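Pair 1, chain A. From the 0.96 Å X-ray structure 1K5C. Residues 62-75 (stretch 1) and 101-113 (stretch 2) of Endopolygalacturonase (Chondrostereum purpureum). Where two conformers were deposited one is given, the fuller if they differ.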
# COMPACT_ATOMS: atom_id res chain seq x y z
N THR A 62 5.44 15.72 5.25
CA THR A 62 6.27 15.36 4.10
C THR A 62 7.74 15.33 4.54
O THR A 62 8.21 16.32 5.13
CB THR A 62 6.14 16.38 2.96
OG1 THR A 62 4.76 16.47 2.55
CG2 THR A 62 6.93 15.95 1.72
N ILE A 63 8.43 14.26 4.20
CA ILE A 63 9.88 14.21 4.40
C ILE A 63 10.48 13.80 3.07
O ILE A 63 10.01 12.89 2.38
CB ILE A 63 10.26 13.28 5.57
CG1 ILE A 63 11.80 13.35 5.82
CG2 ILE A 63 9.77 11.85 5.41
CD1 ILE A 63 12.20 12.79 7.15
N ASP A 64 11.52 14.57 2.67
CA ASP A 64 12.17 14.39 1.36
C ASP A 64 13.64 14.56 1.56
O ASP A 64 14.08 15.64 2.00
CB ASP A 64 11.60 15.41 0.39
CG ASP A 64 12.08 15.26 -1.03
OD1 ASP A 64 12.81 14.32 -1.33
OD2 ASP A 64 11.69 16.14 -1.84
N GLY A 65 14.44 13.54 1.26
CA GLY A 65 15.89 13.68 1.37
C GLY A 65 16.54 12.43 0.75
O GLY A 65 15.85 11.51 0.33
N THR A 66 17.87 12.47 0.74
CA THR A 66 18.69 11.46 0.10
C THR A 66 19.45 10.70 1.19
O THR A 66 20.14 11.29 2.01
CB THR A 66 19.68 12.08 -0.90
OG1 THR A 66 18.92 12.77 -1.90
CG2 THR A 66 20.57 11.03 -1.54
N GLY A 67 19.30 9.37 1.22
CA GLY A 67 20.04 8.55 2.19
C GLY A 67 19.66 8.82 3.61
O GLY A 67 20.49 8.71 4.53
N ILE A 68 18.38 9.20 3.86
CA ILE A 68 17.95 9.51 5.22
C ILE A 68 17.87 8.23 6.05
O ILE A 68 17.42 7.20 5.57
CB ILE A 68 16.58 10.23 5.15
CG1 ILE A 68 16.63 11.49 4.25
CG2 ILE A 68 16.01 10.52 6.55
CD1 ILE A 68 17.81 12.41 4.62
N ASN A 69 18.26 8.37 7.32
CA ASN A 69 18.13 7.26 8.29
C ASN A 69 17.10 7.74 9.32
O ASN A 69 17.42 8.54 10.19
CB ASN A 69 19.49 7.02 8.92
CG ASN A 69 19.48 5.98 9.98
OD1 ASN A 69 18.69 5.03 9.91
ND2 ASN A 69 20.32 6.08 10.98
N PHE A 70 15.84 7.27 9.20
CA PHE A 70 14.77 7.70 10.08
C PHE A 70 14.53 6.65 11.12
O PHE A 70 14.17 5.50 10.79
CB PHE A 70 13.50 8.03 9.26
CG PHE A 70 12.42 8.69 10.07
CD1 PHE A 70 11.59 7.97 10.93
CD2 PHE A 70 12.22 10.08 9.94
CE1 PHE A 70 10.61 8.58 11.65
CE2 PHE A 70 11.24 10.71 10.67
CZ PHE A 70 10.45 9.97 11.55
N VAL A 71 14.74 7.02 12.39
CA VAL A 71 14.70 6.11 13.52
C VAL A 71 13.48 6.49 14.33
O VAL A 71 13.47 7.50 15.06
CB VAL A 71 16.02 6.24 14.34
CG1 VAL A 71 15.93 5.35 15.61
CG2 VAL A 71 17.22 5.93 13.47
N GLY A 72 12.43 5.68 14.23
CA GLY A 72 11.13 6.05 14.83
C GLY A 72 11.03 5.85 16.31
O GLY A 72 10.21 6.50 16.97
N ALA A 73 11.81 4.88 16.86
CA ALA A 73 11.79 4.59 18.30
C ALA A 73 10.33 4.33 18.77
O ALA A 73 9.97 4.63 19.91
CB ALA A 73 12.50 5.68 19.10
N ASP A 74 9.53 3.70 17.90
CA ASP A 74 8.16 3.26 18.17
C ASP A 74 7.19 4.43 18.46
O ASP A 74 6.11 4.22 18.97
CB ASP A 74 8.12 2.21 19.29
CG ASP A 74 8.74 0.90 18.89
OD1 ASP A 74 8.57 0.50 17.73
OD2 ASP A 74 9.29 0.24 19.79
N HIS A 75 7.56 5.64 18.04
CA HIS A 75 6.64 6.77 18.19
C HIS A 75 5.56 6.78 17.11
O HIS A 75 5.60 6.02 16.14
CB HIS A 75 7.43 8.08 18.24
CG HIS A 75 8.21 8.17 19.50
ND1 HIS A 75 7.65 8.47 20.71
CD2 HIS A 75 9.55 7.95 19.70
CE1 HIS A 75 8.60 8.43 21.65
NE2 HIS A 75 9.72 8.16 21.07
N LEU A 101 0.92 10.92 5.43
CA LEU A 101 2.35 11.10 5.29
C LEU A 101 2.77 10.92 3.84
O LEU A 101 2.23 10.07 3.13
CB LEU A 101 3.12 10.04 6.10
CG LEU A 101 3.24 10.22 7.59
CD1 LEU A 101 1.99 10.23 8.32
CD2 LEU A 101 4.20 9.18 8.16
N LYS A 102 3.81 11.67 3.46
CA LYS A 102 4.48 11.52 2.16
C LYS A 102 5.97 11.38 2.41
O LYS A 102 6.56 12.21 3.09
CB LYS A 102 4.21 12.76 1.28
CG LYS A 102 5.01 12.83 -0.01
CD LYS A 102 4.67 11.67 -0.90
CE LYS A 102 4.30 12.07 -2.28
NZ LYS A 102 4.02 10.88 -3.14
N ILE A 103 6.56 10.31 1.85
CA ILE A 103 8.00 10.01 1.98
C ILE A 103 8.59 9.97 0.58
O ILE A 103 8.12 9.19 -0.27
CB ILE A 103 8.24 8.70 2.72
CG1 ILE A 103 7.61 8.71 4.11
CG2 ILE A 103 9.75 8.39 2.78
CD1 ILE A 103 7.64 7.39 4.84
N LYS A 104 9.60 10.82 0.33
CA LYS A 104 10.23 10.96 -0.95
C LYS A 104 11.75 10.82 -0.80
O LYS A 104 12.31 11.14 0.26
CB LYS A 104 9.95 12.37 -1.56
CG LYS A 104 8.52 12.73 -1.71
CD LYS A 104 8.40 14.03 -2.48
CE LYS A 104 7.35 14.94 -2.00
NZ LYS A 104 7.43 16.10 -2.96
N GLY A 105 12.41 10.47 -1.89
CA GLY A 105 13.87 10.44 -1.93
C GLY A 105 14.38 9.01 -1.70
O GLY A 105 14.02 8.09 -2.42
N SER A 106 15.23 8.84 -0.69
CA SER A 106 15.83 7.53 -0.45
C SER A 106 16.27 7.45 1.02
O SER A 106 16.31 8.43 1.74
CB SER A 106 17.03 7.29 -1.38
OG SER A 106 17.97 8.40 -1.29
N GLY A 107 16.64 6.23 1.40
CA GLY A 107 17.10 5.94 2.74
C GLY A 107 16.35 4.78 3.36
O GLY A 107 15.83 3.91 2.65
N THR A 108 16.29 4.79 4.69
CA THR A 108 15.71 3.71 5.49
C THR A 108 14.88 4.33 6.60
O THR A 108 15.40 5.16 7.35
CB THR A 108 16.80 2.80 6.10
OG1 THR A 108 17.59 2.28 5.03
CG2 THR A 108 16.24 1.63 6.85
N TYR A 109 13.61 3.95 6.67
CA TYR A 109 12.64 4.46 7.63
C TYR A 109 12.19 3.30 8.49
O TYR A 109 11.67 2.30 7.96
CB TYR A 109 11.41 5.07 6.89
CG TYR A 109 11.78 6.39 6.23
CD1 TYR A 109 12.58 6.48 5.13
CD2 TYR A 109 11.35 7.58 6.86
CE1 TYR A 109 12.94 7.73 4.58
CE2 TYR A 109 11.72 8.81 6.33
CZ TYR A 109 12.50 8.89 5.19
OH TYR A 109 12.84 10.12 4.72
N LYS A 110 12.37 3.43 9.82
CA LYS A 110 12.10 2.27 10.70
C LYS A 110 11.25 2.63 11.90
O LYS A 110 11.39 3.68 12.52
CB LYS A 110 13.49 1.77 11.25
CG LYS A 110 14.49 1.39 10.18
CD LYS A 110 15.95 1.42 10.60
CE LYS A 110 16.48 2.92 10.67
NZ LYS A 110 17.95 2.76 10.99
N LYS A 111 10.41 1.65 12.28
CA LYS A 111 9.88 1.55 13.66
C LYS A 111 9.16 2.79 14.11
O LYS A 111 9.43 3.42 15.13
CB LYS A 111 11.02 1.18 14.63
CG LYS A 111 11.52 -0.25 14.43
CD LYS A 111 10.49 -1.26 14.95
CE LYS A 111 10.97 -2.67 15.01
NZ LYS A 111 9.89 -3.42 15.76
N PHE A 112 8.13 3.18 13.31
CA PHE A 112 7.14 4.14 13.82
C PHE A 112 5.76 3.65 13.41
O PHE A 112 5.60 2.72 12.61
CB PHE A 112 7.42 5.58 13.34
CG PHE A 112 7.39 5.75 11.84
CD1 PHE A 112 6.20 5.99 11.18
CD2 PHE A 112 8.61 5.70 11.13
CE1 PHE A 112 6.21 6.23 9.80
CE2 PHE A 112 8.62 5.91 9.78
CZ PHE A 112 7.42 6.16 9.10
N GLU A 113 4.76 4.33 13.98
CA GLU A 113 3.36 3.97 13.74
C GLU A 113 2.62 5.19 13.22
O GLU A 113 2.80 6.31 13.70
CB GLU A 113 2.72 3.52 15.06
CG GLU A 113 1.19 3.34 14.97
CD GLU A 113 0.63 2.71 16.20
OE1 GLU A 113 1.03 1.63 16.60
OE2 GLU A 113 -0.32 3.26 16.73
O HOH W 1 9.33 17.54 -1.59

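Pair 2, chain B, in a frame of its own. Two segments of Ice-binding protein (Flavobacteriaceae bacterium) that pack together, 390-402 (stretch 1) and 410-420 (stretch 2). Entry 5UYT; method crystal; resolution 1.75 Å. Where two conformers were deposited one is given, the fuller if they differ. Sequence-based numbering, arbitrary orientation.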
# COMPACT_ATOMS: atom_id res chain seq x y z
N VAL B 390 -8.54 18.61 -18.21
CA VAL B 390 -7.83 17.35 -18.21
C VAL B 390 -6.91 17.33 -19.43
O VAL B 390 -7.34 17.70 -20.55
CB VAL B 390 -8.82 16.16 -18.26
CG1 VAL B 390 -8.10 14.81 -18.38
CG2 VAL B 390 -9.77 16.20 -17.06
N ILE B 391 -5.66 16.92 -19.22
CA ILE B 391 -4.73 16.70 -20.35
C ILE B 391 -4.20 15.29 -20.25
O ILE B 391 -3.71 14.89 -19.18
CB ILE B 391 -3.54 17.68 -20.31
CG1 ILE B 391 -4.05 19.11 -20.36
CG2 ILE B 391 -2.57 17.40 -21.48
CD1 ILE B 391 -2.95 20.15 -20.13
N ILE B 392 -4.27 14.54 -21.34
CA ILE B 392 -3.71 13.19 -21.37
C ILE B 392 -2.70 13.19 -22.51
O ILE B 392 -3.06 13.32 -23.70
CB ILE B 392 -4.75 12.09 -21.57
CG1 ILE B 392 -5.98 12.32 -20.67
CG2 ILE B 392 -4.10 10.73 -21.26
CD1 ILE B 392 -7.08 11.30 -20.83
N ASN B 393 -1.43 13.13 -22.12
CA ASN B 393 -0.31 13.39 -23.06
C ASN B 393 0.12 12.21 -23.89
O ASN B 393 -0.34 11.08 -23.69
CB ASN B 393 0.89 13.95 -22.23
CG ASN B 393 0.67 15.40 -21.78
OD1 ASN B 393 0.72 16.34 -22.62
ND2 ASN B 393 0.36 15.61 -20.49
N THR B 394 1.00 12.48 -24.85
CA THR B 394 1.44 11.49 -25.82
C THR B 394 1.74 10.12 -25.19
O THR B 394 2.54 10.02 -24.27
CB THR B 394 2.73 11.98 -26.46
OG1 THR B 394 2.45 13.25 -27.12
CG2 THR B 394 3.25 10.95 -27.51
N GLY B 395 1.14 9.06 -25.74
CA GLY B 395 1.60 7.73 -25.44
C GLY B 395 1.00 7.17 -24.16
O GLY B 395 1.26 6.01 -23.83
N VAL B 396 0.19 7.95 -23.45
CA VAL B 396 -0.43 7.45 -22.21
C VAL B 396 -1.29 6.21 -22.54
O VAL B 396 -1.98 6.21 -23.59
CB VAL B 396 -1.28 8.55 -21.55
CG1 VAL B 396 -2.20 7.94 -20.47
CG2 VAL B 396 -0.36 9.58 -20.89
N GLU B 397 -1.23 5.20 -21.65
CA GLU B 397 -2.10 4.02 -21.78
C GLU B 397 -3.00 4.07 -20.56
O GLU B 397 -2.51 4.27 -19.44
CB GLU B 397 -1.24 2.74 -21.74
CG GLU B 397 -0.31 2.65 -22.95
CD GLU B 397 0.67 1.49 -22.89
OE1 GLU B 397 0.64 0.72 -21.92
OE2 GLU B 397 1.46 1.35 -23.85
N ILE B 398 -4.30 3.91 -20.77
CA ILE B 398 -5.28 3.86 -19.68
C ILE B 398 -6.03 2.51 -19.74
O ILE B 398 -6.56 2.11 -20.80
CB ILE B 398 -6.30 5.03 -19.81
CG1 ILE B 398 -5.64 6.38 -19.44
CG2 ILE B 398 -7.57 4.82 -18.95
CD1 ILE B 398 -6.11 7.47 -20.38
N GLU B 399 -6.02 1.78 -18.62
CA GLU B 399 -6.90 0.62 -18.44
C GLU B 399 -7.88 1.10 -17.39
O GLU B 399 -7.58 1.13 -16.19
CB GLU B 399 -6.10 -0.59 -17.96
CG GLU B 399 -6.88 -1.87 -17.77
CD GLU B 399 -6.02 -2.98 -17.15
OE1 GLU B 399 -4.78 -2.76 -17.01
OE2 GLU B 399 -6.57 -4.08 -16.84
N GLY B 400 -9.05 1.53 -17.87
CA GLY B 400 -10.01 2.18 -16.97
C GLY B 400 -10.66 3.31 -17.74
O GLY B 400 -11.04 3.14 -18.87
N ARG B 401 -10.78 4.49 -17.12
CA ARG B 401 -11.45 5.62 -17.78
C ARG B 401 -10.99 6.92 -17.18
O ARG B 401 -10.54 6.95 -16.05
CB ARG B 401 -12.99 5.53 -17.76
CG ARG B 401 -13.62 5.11 -16.46
CD ARG B 401 -15.13 4.79 -16.63
NE ARG B 401 -15.46 3.51 -17.29
CZ ARG B 401 -15.29 2.30 -16.76
NH1 ARG B 401 -14.74 2.12 -15.51
NH2 ARG B 401 -15.68 1.21 -17.43
N VAL B 402 -11.10 7.99 -17.96
CA VAL B 402 -10.80 9.32 -17.41
C VAL B 402 -12.02 10.21 -17.66
O VAL B 402 -12.44 10.38 -18.81
CB VAL B 402 -9.58 9.91 -18.12
CG1 VAL B 402 -9.38 11.32 -17.61
CG2 VAL B 402 -8.33 9.05 -17.85
N SER B 410 -8.26 17.23 -23.24
CA SER B 410 -7.44 17.21 -24.44
C SER B 410 -6.58 15.97 -24.37
O SER B 410 -5.90 15.76 -23.36
CB SER B 410 -6.55 18.45 -24.54
OG SER B 410 -7.34 19.63 -24.45
N THR B 411 -6.62 15.16 -25.43
CA THR B 411 -5.85 13.93 -25.45
C THR B 411 -4.91 13.96 -26.65
O THR B 411 -5.23 14.59 -27.70
CB THR B 411 -6.75 12.66 -25.54
OG1 THR B 411 -7.55 12.70 -26.74
CG2 THR B 411 -7.74 12.66 -24.32
N PHE B 412 -3.77 13.27 -26.52
CA PHE B 412 -2.73 13.30 -27.54
C PHE B 412 -2.19 11.87 -27.74
O PHE B 412 -1.43 11.38 -26.90
CB PHE B 412 -1.59 14.25 -27.11
CG PHE B 412 -2.03 15.68 -26.98
CD1 PHE B 412 -1.95 16.55 -28.07
CD2 PHE B 412 -2.51 16.18 -25.78
CE1 PHE B 412 -2.36 17.89 -27.98
CE2 PHE B 412 -2.93 17.51 -25.68
CZ PHE B 412 -2.86 18.38 -26.78
N GLY B 413 -2.58 11.19 -28.83
CA GLY B 413 -1.90 9.94 -29.17
C GLY B 413 -1.92 8.92 -28.04
O GLY B 413 -0.87 8.34 -27.70
N ILE B 414 -3.11 8.64 -27.52
CA ILE B 414 -3.26 7.76 -26.34
C ILE B 414 -3.93 6.43 -26.73
O ILE B 414 -4.45 6.29 -27.85
CB ILE B 414 -4.06 8.43 -25.20
CG1 ILE B 414 -5.56 8.56 -25.54
CG2 ILE B 414 -3.48 9.82 -24.84
CD1 ILE B 414 -6.38 9.00 -24.30
N ASN B 415 -3.89 5.47 -25.81
CA ASN B 415 -4.60 4.21 -25.99
C ASN B 415 -5.37 3.95 -24.70
O ASN B 415 -4.77 3.76 -23.64
CB ASN B 415 -3.65 3.07 -26.33
CG ASN B 415 -4.38 1.81 -26.79
OD1 ASN B 415 -4.14 1.26 -27.90
ND2 ASN B 415 -5.27 1.37 -25.97
N ALA B 416 -6.70 4.01 -24.78
CA ALA B 416 -7.48 3.98 -23.53
C ALA B 416 -8.55 2.93 -23.68
O ALA B 416 -9.32 2.96 -24.65
CB ALA B 416 -8.11 5.36 -23.27
N GLN B 417 -8.61 2.00 -22.73
CA GLN B 417 -9.51 0.86 -22.83
C GLN B 417 -10.29 0.68 -21.55
O GLN B 417 -9.71 0.48 -20.49
CB GLN B 417 -8.73 -0.44 -23.16
CG GLN B 417 -8.02 -0.36 -24.54
CD GLN B 417 -7.13 -1.55 -24.86
OE1 GLN B 417 -5.98 -1.38 -25.35
NE2 GLN B 417 -7.64 -2.73 -24.63
N MET B 418 -11.61 0.77 -21.65
CA MET B 418 -12.45 0.61 -20.46
C MET B 418 -12.30 -0.76 -19.84
O MET B 418 -12.02 -1.76 -20.52
CB MET B 418 -13.93 0.86 -20.83
CG MET B 418 -14.52 -0.14 -21.79
SD MET B 418 -16.29 0.22 -22.06
CE MET B 418 -16.71 -1.05 -23.24
N THR B 419 -12.47 -0.80 -18.52
CA THR B 419 -12.50 -2.02 -17.73
C THR B 419 -13.95 -2.55 -17.74
O THR B 419 -14.87 -1.82 -18.15
CB THR B 419 -12.02 -1.72 -16.29
OG1 THR B 419 -12.68 -0.51 -15.85
CG2 THR B 419 -10.47 -1.46 -16.30
N PRO B 420 -14.17 -3.82 -17.33
CA PRO B 420 -15.50 -4.43 -17.57
C PRO B 420 -16.67 -3.80 -16.82
O PRO B 420 -16.52 -3.23 -15.72
CB PRO B 420 -15.32 -5.88 -17.10
CG PRO B 420 -13.86 -6.13 -17.21
CD PRO B 420 -13.17 -4.83 -16.90
O HOH W 2 -7.60 20.24 -21.59
O HOH W 3 -15.14 -0.91 -15.11

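Both pairs set two parallel stretches side by side, each interrupted by a bend, and 14 central residues superpose with an RMSD of 0.7 Å over N, CA and C. In pair 1 the axes of strands 62-65 and 101-104 run 4.9 Å apart at 4°; in pair 2 those of strands 390-392 and 410-412 run 4.8 Å apart at 5°. In each the register slips by one residue at the bend, as a beta bulge in pair 1 and as two separate ladders joined by loops in pair 2.

The ladder after the bend matches closely. Phe A70 N donates to Thr A108 O (2.8 Å) and Lys A110 N to Phe A70 O (2.9 Å); at the equivalent positions Ile B398 N donates to Asn B415 O (2.9 Å) and Gln B417 N to Ile B398 O (2.8 Å). Gly A72 and Gly B400, 0.7 Å apart after superposition, extend the pattern through Gly A72 N to Lys A110 O (2.8 Å) and Gly B400 N to Gln B417 O (2.9 Å).

At the bend, Gly A67 and Gly B395 coincide within 0.3 Å, both with positive phi (65° and 85°). Their amides find different acceptors at matched positions: Gly A67 N donates to the side-chain oxygen Ser A106 OG (3.0 Å), whereas Gly B395 N donates to the backbone oxygen Gly B413 O (2.9 Å). A serine hydroxyl thus does in pair 1 what a carbonyl does in pair 2.

On the face carrying Phe A70 and Tyr A109, pair 1 packs with aromatics. Phe A70 CB lies 3.3 Å from Tyr A109 CD2, and the two rings are near parallel (16°) but slid apart, with centroids 5.4 Å apart. Ile B398 and Ala B416 occupy these positions in pair 2 and meet through their CB atoms at 3.9 Å, a smaller aliphatic contact. Bulk is redistributed: at Gly A107 an ideal CB would clash with Ile A68 O at 2.0 Å, while its counterpart Ile B414, 1.6 Å away at CA, carries a side chain whose CG2 reaches Ile B392 CG2 at 3.7 Å and whose CD1 lies 4.2 Å from Ile B398 CD1.

The other face is mostly polar in both, though Val A71 and Ile B391 also point to it. In pair 1 Lys A110 NZ crosses to Asn A69 OD1, a 2.6 Å hydrogen bond between strands. At the matching positions, Gln B417 and Glu B397 make no such link; instead Asn B415 ND2 donates to Gln B417 OE1 (2.9 Å) within one strand.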